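Local coordinates for high-affinity zinc uptake system protein znuA (Streptococcus suis, PDB 3MFQ) that binds zinc and probably delivers it, as the solute-binding component, to a high-affinity ABC-type metal uptake transporter, at residues I100-F105 / A172-A177; L166-D171 / L184-G189. All coordinates share one frame; numbering follows the deposited sequence.

Both contacts converge on one zinc ion, contact 1 through His104 and contact 2 through His170, and their centres lie about 11 Å apart. Along the chain the segments alternate: 100-105 comes first, then 166-171, 172-177 and 184-189. Residues 166-177 run without a break from strand 165-167 through the loop bearing His170 into helix 174-179, and the chain returns by strand 183-185, so three of the four segments belong to one beta-alpha-beta unit. Contact 2 pairs its two parallel strands; contact 1 sets its helix start against the loop after strand 100-101. Two separate parts of the chain, that loop and this unit, thus each bring a histidine to one ion, beside His41 and Asp254.

Contact 1 (I100-F105 / A172-A177); sequences IVDPHF and AFNYFA. With ZN (zinc ion), chain D.
Tyr175, in the first turn of helix 174-179, buries the most surface here and lays its ring across the backbone of residues 102-105. Its phenol suits the place because it is flat and polar only at the tip: Tyr175 OH donates to Asp102 O over 2.6 Å, in the carbonyl plane, while CA of Phe105 sits over the centre of one ring face, 3.7 Å from the centroid, as a CH-pi contact. The same hydroxyl is also bonded to Asn91 N.

His104 presents its ring to Ala172, whose CA lies over the middle of one face, 3.4 Å from the centroid; with only a methyl beyond CA, Ala172 lays its backbone over the ring, its CB beside His104 NE2 and CD2. Pro103 CG covers the opposite face toward the rim, and His104 NE2 binds the zinc at 2.2 Å.

Asp102 fixes that ring. With CG anti to the backbone N (chi1 -176°), Asp102 OD1 takes His104 ND1 at 2.6 Å on the syn lone pair and also accepts His104 N from above the carboxylate plane, closing an Asx turn. Asp102 OD2 offers its anti lone pair to Asn174 ND2, 2.9 Å away. The carboxylate thus orients the imidazole and probably makes it a stronger ligand. A water joins His104 O, Ala172 O and Tyr175 N. This is the second-shell Asp-His-metal pattern of a zinc site, which His41, His170 and Asp254 complete.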
ATOM      1  N   ILE A 100      -3.115   6.860  16.427  1.00 62.13           N
ATOM      2  CA  ILE A 100      -3.776   6.161  15.336  1.00 60.29           C
ATOM      3  C   ILE A 100      -2.603   5.512  14.606  1.00 58.80           C
ATOM      4  O   ILE A 100      -1.562   6.138  14.412  1.00 63.77           O
ATOM      5  CB  ILE A 100      -4.601   7.025  14.362  1.00 62.42           C
ATOM      6  CG1 ILE A 100      -5.929   7.414  15.010  1.00 67.10           C
ATOM      7  CG2 ILE A 100      -4.849   6.292  13.055  1.00 63.90           C
ATOM      8  CD1 ILE A 100      -6.703   6.231  15.557  1.00 65.25           C
ATOM      9  N   VAL A 101      -2.775   4.255  14.209  1.00 49.22           N
ATOM     10  CA  VAL A 101      -1.728   3.518  13.508  1.00 45.07           C
ATOM     11  C   VAL A 101      -1.807   3.717  11.995  1.00 44.53           C
ATOM     12  O   VAL A 101      -2.895   3.802  11.426  1.00 46.19           O
ATOM     13  CB  VAL A 101      -1.792   2.008  13.829  1.00 44.21           C
ATOM     14  CG1 VAL A 101      -3.143   1.434  13.432  1.00 44.14           C
ATOM     15  CG2 VAL A 101      -0.667   1.262  13.132  1.00 41.87           C
ATOM     16  N   ASP A 102      -0.646   3.800  11.353  1.00 69.72           N
ATOM     17  CA  ASP A 102      -0.562   3.898   9.900  1.00 69.15           C
ATOM     18  C   ASP A 102      -0.545   2.493   9.297  1.00 67.77           C
ATOM     19  O   ASP A 102       0.372   1.714   9.552  1.00 68.66           O
ATOM     20  CB  ASP A 102       0.691   4.679   9.493  1.00 67.00           C
ATOM     21  CG  ASP A 102       0.788   4.898   7.994  1.00 70.57           C
ATOM     22  OD1 ASP A 102       0.070   4.212   7.240  1.00 72.41           O
ATOM     23  OD2 ASP A 102       1.589   5.758   7.566  1.00 70.68           O
ATOM     24  N   PRO A 103      -1.569   2.168   8.495  1.00 43.95           N
ATOM     25  CA  PRO A 103      -1.761   0.818   7.952  1.00 42.44           C
ATOM     26  C   PRO A 103      -0.851   0.482   6.771  1.00 42.43           C
ATOM     27  O   PRO A 103      -0.703  -0.695   6.442  1.00 42.45           O
ATOM     28  CB  PRO A 103      -3.219   0.840   7.489  1.00 42.50           C
ATOM     29  CG  PRO A 103      -3.478   2.265   7.148  1.00 43.05           C
ATOM     30  CD  PRO A 103      -2.655   3.084   8.103  1.00 42.50           C
ATOM     31  N   HIS A 104      -0.254   1.492   6.149  1.00 42.15           N
ATOM     32  CA  HIS A 104       0.517   1.291   4.927  1.00 41.47           C
ATOM     33  C   HIS A 104       1.896   0.696   5.192  1.00 42.32           C
ATOM     34  O   HIS A 104       2.909   1.271   4.804  1.00 44.63           O
ATOM     35  CB  HIS A 104       0.662   2.613   4.175  1.00 41.57           C
ATOM     36  CG  HIS A 104      -0.630   3.348   3.997  1.00 43.35           C
ATOM     37  ND1 HIS A 104      -1.038   4.349   4.849  1.00 44.01           N
ATOM     38  CD2 HIS A 104      -1.604   3.223   3.069  1.00 44.76           C
ATOM     39  CE1 HIS A 104      -2.209   4.814   4.452  1.00 46.63           C
ATOM     40  NE2 HIS A 104      -2.575   4.145   3.372  1.00 43.73           N
ATOM     41  N   PHE A 105       1.923  -0.467   5.833  1.00 36.85           N
ATOM     42  CA  PHE A 105       3.172  -1.106   6.241  1.00 38.03           C
ATOM     43  C   PHE A 105       3.925  -1.773   5.091  1.00 38.31           C
ATOM     44  O   PHE A 105       5.118  -2.048   5.204  1.00 38.32           O
ATOM     45  CB  PHE A 105       2.876  -2.163   7.300  1.00 37.71           C
ATOM     46  CG  PHE A 105       2.082  -3.321   6.778  1.00 35.60           C
ATOM     47  CD1 PHE A 105       0.700  -3.304   6.822  1.00 38.81           C
ATOM     48  CD2 PHE A 105       2.717  -4.417   6.222  1.00 36.32           C
ATOM     49  CE1 PHE A 105      -0.033  -4.367   6.331  1.00 40.20           C
ATOM     50  CE2 PHE A 105       1.990  -5.482   5.730  1.00 37.00           C
ATOM     51  CZ  PHE A 105       0.612  -5.457   5.785  1.00 36.72           C
ATOM     52  N   ALA A 172       0.356   7.827   2.851  1.00 47.93           N
ATOM     53  CA  ALA A 172       0.395   6.389   2.615  1.00 47.52           C
ATOM     54  C   ALA A 172       1.809   5.876   2.370  1.00 47.49           C
ATOM     55  O   ALA A 172       2.001   4.695   2.085  1.00 47.11           O
ATOM     56  CB  ALA A 172      -0.511   6.022   1.452  1.00 46.05           C
ATOM     57  N   PHE A 173       2.793   6.761   2.477  1.00 42.15           N
ATOM     58  CA  PHE A 173       4.173   6.394   2.190  1.00 37.45           C
ATOM     59  C   PHE A 173       5.112   6.704   3.349  1.00 41.66           C
ATOM     60  O   PHE A 173       6.314   6.883   3.149  1.00 43.94           O
ATOM     61  CB  PHE A 173       4.660   7.098   0.925  1.00 39.54           C
ATOM     62  CG  PHE A 173       3.874   6.744  -0.307  1.00 40.45           C
ATOM     63  CD1 PHE A 173       2.781   7.503  -0.689  1.00 42.47           C
ATOM     64  CD2 PHE A 173       4.230   5.654  -1.086  1.00 39.12           C
ATOM     65  CE1 PHE A 173       2.057   7.181  -1.823  1.00 41.49           C
ATOM     66  CE2 PHE A 173       3.509   5.329  -2.221  1.00 37.47           C
ATOM     67  CZ  PHE A 173       2.421   6.092  -2.588  1.00 36.70           C
ATOM     68  N   ASN A 174       4.562   6.770   4.556  1.00 46.90           N
ATOM     69  CA  ASN A 174       5.371   7.000   5.748  1.00 45.01           C
ATOM     70  C   ASN A 174       6.385   5.890   5.948  1.00 43.34           C
ATOM     71  O   ASN A 174       7.533   6.141   6.315  1.00 45.69           O
ATOM     72  CB  ASN A 174       4.489   7.117   6.988  1.00 49.37           C
ATOM     73  CG  ASN A 174       3.852   8.481   7.120  1.00 53.70           C
ATOM     74  OD1 ASN A 174       4.468   9.497   6.802  1.00 53.69           O
ATOM     75  ND2 ASN A 174       2.615   8.513   7.600  1.00 56.81           N
ATOM     76  N   TYR A 175       5.954   4.657   5.713  1.00 46.06           N
ATOM     77  CA  TYR A 175       6.840   3.513   5.843  1.00 49.04           C
ATOM     78  C   TYR A 175       7.887   3.538   4.737  1.00 50.90           C
ATOM     79  O   TYR A 175       9.026   3.115   4.932  1.00 52.57           O
ATOM     80  CB  TYR A 175       6.042   2.212   5.807  1.00 47.31           C
ATOM     81  CG  TYR A 175       5.180   1.995   7.032  1.00 48.20           C
ATOM     82  CD1 TYR A 175       5.660   1.287   8.126  1.00 47.49           C
ATOM     83  CD2 TYR A 175       3.890   2.506   7.097  1.00 49.35           C
ATOM     84  CE1 TYR A 175       4.876   1.087   9.249  1.00 50.53           C
ATOM     85  CE2 TYR A 175       3.099   2.309   8.215  1.00 51.43           C
ATOM     86  CZ  TYR A 175       3.597   1.599   9.288  1.00 50.25           C
ATOM     87  OH  TYR A 175       2.819   1.403  10.403  1.00 48.63           O
ATOM     88  N   PHE A 176       7.492   4.046   3.574  1.00 53.95           N
ATOM     89  CA  PHE A 176       8.403   4.164   2.450  1.00 51.81           C
ATOM     90  C   PHE A 176       9.470   5.205   2.745  1.00 54.02           C
ATOM     91  O   PHE A 176      10.666   4.925   2.681  1.00 57.44           O
ATOM     92  CB  PHE A 176       7.643   4.549   1.184  1.00 52.22           C
ATOM     93  CG  PHE A 176       8.535   4.864   0.021  1.00 53.54           C
ATOM     94  CD1 PHE A 176       8.965   3.861  -0.829  1.00 52.98           C
ATOM     95  CD2 PHE A 176       8.953   6.160  -0.214  1.00 54.24           C
ATOM     96  CE1 PHE A 176       9.790   4.146  -1.895  1.00 54.38           C
ATOM     97  CE2 PHE A 176       9.778   6.452  -1.278  1.00 54.44           C
ATOM     98  CZ  PHE A 176      10.198   5.443  -2.121  1.00 58.52           C
ATOM     99  N   ALA A 177       9.022   6.413   3.069  1.00 50.26           N
ATOM    100  CA  ALA A 177       9.922   7.516   3.368  1.00 52.46           C
ATOM    101  C   ALA A 177      10.900   7.141   4.472  1.00 52.93           C
ATOM    102  O   ALA A 177      12.083   7.472   4.409  1.00 55.31           O
ATOM    103  CB  ALA A 177       9.128   8.746   3.762  1.00 50.58           C
TER
HETATM  104 ZN    ZN D 401      -4.262   4.664   2.110  1.00 48.28          ZN
HETATM  105  O   HOH W   1       3.636   3.687   3.934  1.00 34.40           O

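Contact 2 (L166-D171 / L184-G189); sequences LVTPHD and LYAPQG. With ZN (zinc ion), chain D.
Two nearly straight backbone hydrogen bonds hold the strand ends together: Tyr185 N donates to Leu166 O over 3.0 Å, and Thr168 N donates to Tyr185 O over 3.2 Å, both almost along the C=O axis. Tyr185 thus uses both its N-H and its carbonyl toward the same neighbour. Farther on, in the loops, Asp171 N meets Gly189 O at 2.9 Å and Gln188 O at 3.3 Å, a bifurcated and more bent pair, each acceptor approached from above its carbonyl plane.

Thr168 steadies the first loop from within. Its OG1 stands between the backbone N and carbonyl carbon (chi1 63°) and donates to His170 O at 2.9 Å from above the carbonyl plane, tying Thr168 to the backbone of the metal ligand itself. The His170 ring, with Gly189 O at its edge, carries NE2 to the zinc at 2.2 Å, while ND1 is held by Glu219, which would be expected to strengthen the ligand.

Leu166 and Leu184 lie side by side on one face of the sheet, CG of the former 4.1 Å from CD1 of the latter; Leu184 CD1 also lies against Thr168 OG1, the two side chains crossing at about a right angle. Ala186, small enough to enter the bend, points its CB at the backbone of His170 and Asp171. Pro187, having no N-H, cannot continue the pairing, so the regular pattern stops and its CD and CG pack on the carbonyl oxygens of Thr168 and Pro169; its side chain also touches Arg226. Together the segments form the carboxyl-terminal ends of the two parallel strands of a beta-alpha-beta unit, where the loop after strand 165-167 supplies His170 to the zinc site and the loop after strand 183-185 packs beside it.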
ATOM      1  N   LEU A 166       8.429  13.752  -1.305  1.00 39.44           N
ATOM      2  CA  LEU A 166       7.335  13.135  -2.037  1.00 36.61           C
ATOM      3  C   LEU A 166       6.007  13.770  -1.653  1.00 37.71           C
ATOM      4  O   LEU A 166       5.722  13.963  -0.473  1.00 41.70           O
ATOM      5  CB  LEU A 166       7.300  11.634  -1.752  1.00 36.65           C
ATOM      6  CG  LEU A 166       6.259  10.792  -2.485  1.00 36.53           C
ATOM      7  CD1 LEU A 166       6.445  10.896  -3.985  1.00 36.34           C
ATOM      8  CD2 LEU A 166       6.356   9.347  -2.037  1.00 36.79           C
ATOM      9  N   VAL A 167       5.197  14.096  -2.654  1.00 39.12           N
ATOM     10  CA  VAL A 167       3.879  14.668  -2.407  1.00 40.54           C
ATOM     11  C   VAL A 167       2.792  13.779  -2.993  1.00 41.04           C
ATOM     12  O   VAL A 167       2.757  13.535  -4.197  1.00 39.90           O
ATOM     13  CB  VAL A 167       3.749  16.080  -2.996  1.00 39.97           C
ATOM     14  CG1 VAL A 167       2.370  16.645  -2.698  1.00 37.76           C
ATOM     15  CG2 VAL A 167       4.831  16.985  -2.436  1.00 38.34           C
ATOM     16  N   THR A 168       1.906  13.300  -2.129  1.00 44.17           N
ATOM     17  CA  THR A 168       0.866  12.371  -2.536  1.00 42.27           C
ATOM     18  C   THR A 168      -0.481  12.820  -1.984  1.00 43.50           C
ATOM     19  O   THR A 168      -0.531  13.617  -1.050  1.00 44.57           O
ATOM     20  CB  THR A 168       1.181  10.950  -2.042  1.00 43.33           C
ATOM     21  OG1 THR A 168       1.200  10.935  -0.610  1.00 47.24           O
ATOM     22  CG2 THR A 168       2.535  10.500  -2.562  1.00 39.15           C
ATOM     23  N   PRO A 169      -1.578  12.315  -2.570  1.00 47.27           N
ATOM     24  CA  PRO A 169      -2.949  12.657  -2.168  1.00 45.26           C
ATOM     25  C   PRO A 169      -3.240  12.395  -0.690  1.00 47.05           C
ATOM     26  O   PRO A 169      -3.993  13.154  -0.082  1.00 48.18           O
ATOM     27  CB  PRO A 169      -3.802  11.742  -3.044  1.00 48.43           C
ATOM     28  CG  PRO A 169      -2.975  11.518  -4.251  1.00 50.81           C
ATOM     29  CD  PRO A 169      -1.560  11.453  -3.764  1.00 49.27           C
ATOM     30  N   HIS A 170      -2.666  11.339  -0.123  1.00 46.37           N
ATOM     31  CA  HIS A 170      -2.820  11.091   1.307  1.00 46.45           C
ATOM     32  C   HIS A 170      -1.618  10.372   1.913  1.00 47.20           C
ATOM     33  O   HIS A 170      -0.783   9.821   1.198  1.00 46.48           O
ATOM     34  CB  HIS A 170      -4.125  10.346   1.608  1.00 47.38           C
ATOM     35  CG  HIS A 170      -4.074   8.879   1.319  1.00 52.04           C
ATOM     36  ND1 HIS A 170      -4.083   8.369   0.039  1.00 54.07           N
ATOM     37  CD2 HIS A 170      -4.038   7.810   2.149  1.00 51.92           C
ATOM     38  CE1 HIS A 170      -4.043   7.050   0.091  1.00 47.88           C
ATOM     39  NE2 HIS A 170      -4.015   6.685   1.361  1.00 47.89           N
ATOM     40  N   ASP A 171      -1.541  10.391   3.238  1.00 54.92           N
ATOM     41  CA  ASP A 171      -0.393   9.855   3.957  1.00 55.28           C
ATOM     42  C   ASP A 171      -0.334   8.335   3.866  1.00 53.52           C
ATOM     43  O   ASP A 171      -0.894   7.635   4.706  1.00 57.05           O
ATOM     44  CB  ASP A 171      -0.455  10.287   5.421  1.00 56.36           C
ATOM     45  CG  ASP A 171       0.913  10.532   6.012  1.00 61.27           C
ATOM     46  OD1 ASP A 171       1.910  10.078   5.410  1.00 57.60           O
ATOM     47  OD2 ASP A 171       0.991  11.182   7.076  1.00 68.04           O
ATOM     48  N   LEU A 184       7.638  12.915   3.299  1.00 55.94           N
ATOM     49  CA  LEU A 184       6.336  12.845   2.641  1.00 52.41           C
ATOM     50  C   LEU A 184       5.347  13.881   3.161  1.00 50.63           C
ATOM     51  O   LEU A 184       5.164  14.033   4.371  1.00 49.83           O
ATOM     52  CB  LEU A 184       5.730  11.447   2.793  1.00 51.73           C
ATOM     53  CG  LEU A 184       4.251  11.317   2.412  1.00 54.71           C
ATOM     54  CD1 LEU A 184       4.066  11.456   0.908  1.00 51.20           C
ATOM     55  CD2 LEU A 184       3.676   9.996   2.901  1.00 53.84           C
ATOM     56  N   TYR A 185       4.708  14.588   2.235  1.00 42.17           N
ATOM     57  CA  TYR A 185       3.609  15.481   2.575  1.00 41.64           C
ATOM     58  C   TYR A 185       2.341  15.014   1.873  1.00 42.76           C
ATOM     59  O   TYR A 185       2.398  14.481   0.765  1.00 42.49           O
ATOM     60  CB  TYR A 185       3.926  16.921   2.173  1.00 39.33           C
ATOM     61  CG  TYR A 185       5.151  17.497   2.842  1.00 37.11           C
ATOM     62  CD1 TYR A 185       6.185  18.037   2.092  1.00 36.45           C
ATOM     63  CD2 TYR A 185       5.275  17.497   4.222  1.00 38.09           C
ATOM     64  CE1 TYR A 185       7.305  18.565   2.698  1.00 36.68           C
ATOM     65  CE2 TYR A 185       6.392  18.022   4.837  1.00 36.84           C
ATOM     66  CZ  TYR A 185       7.403  18.553   4.070  1.00 36.42           C
ATOM     67  OH  TYR A 185       8.518  19.075   4.679  1.00 41.71           O
ATOM     68  N   ALA A 186       1.199  15.215   2.523  1.00 51.65           N
ATOM     69  CA  ALA A 186      -0.085  14.823   1.954  1.00 49.59           C
ATOM     70  C   ALA A 186      -1.208  15.700   2.490  1.00 50.81           C
ATOM     71  O   ALA A 186      -1.301  15.932   3.695  1.00 51.65           O
ATOM     72  CB  ALA A 186      -0.367  13.362   2.249  1.00 49.35           C
ATOM     73  N   PRO A 187      -2.070  16.192   1.588  1.00 53.30           N
ATOM     74  CA  PRO A 187      -3.198  17.041   1.982  1.00 55.52           C
ATOM     75  C   PRO A 187      -4.229  16.256   2.782  1.00 56.28           C
ATOM     76  O   PRO A 187      -5.240  16.820   3.199  1.00 60.83           O
ATOM     77  CB  PRO A 187      -3.792  17.475   0.638  1.00 55.04           C
ATOM     78  CG  PRO A 187      -3.389  16.401  -0.313  1.00 53.39           C
ATOM     79  CD  PRO A 187      -2.026  15.974   0.133  1.00 52.30           C
ATOM     80  N   GLN A 188      -3.974  14.970   2.989  1.00 53.36           N
ATOM     81  CA  GLN A 188      -4.888  14.129   3.752  1.00 54.24           C
ATOM     82  C   GLN A 188      -4.150  13.248   4.751  1.00 54.17           C
ATOM     83  O   GLN A 188      -2.955  12.995   4.608  1.00 56.81           O
ATOM     84  CB  GLN A 188      -5.736  13.267   2.819  1.00 56.30           C
ATOM     85  CG  GLN A 188      -6.749  12.400   3.542  1.00 54.97           C
ATOM     86  CD  GLN A 188      -7.795  11.832   2.612  1.00 60.04           C
ATOM     87  OE1 GLN A 188      -8.989  11.889   2.899  1.00 68.01           O
ATOM     88  NE2 GLN A 188      -7.355  11.291   1.484  1.00 58.35           N
ATOM     89  N   GLY A 189      -4.872  12.783   5.764  1.00 58.29           N
ATOM     90  CA  GLY A 189      -4.284  11.968   6.809  1.00 62.96           C
ATOM     91  C   GLY A 189      -3.912  10.571   6.353  1.00 62.74           C
ATOM     92  O   GLY A 189      -3.659  10.332   5.171  1.00 60.38           O
TER
HETATM   93 ZN    ZN D 401      -4.262   4.664   2.110  1.00 48.28          ZN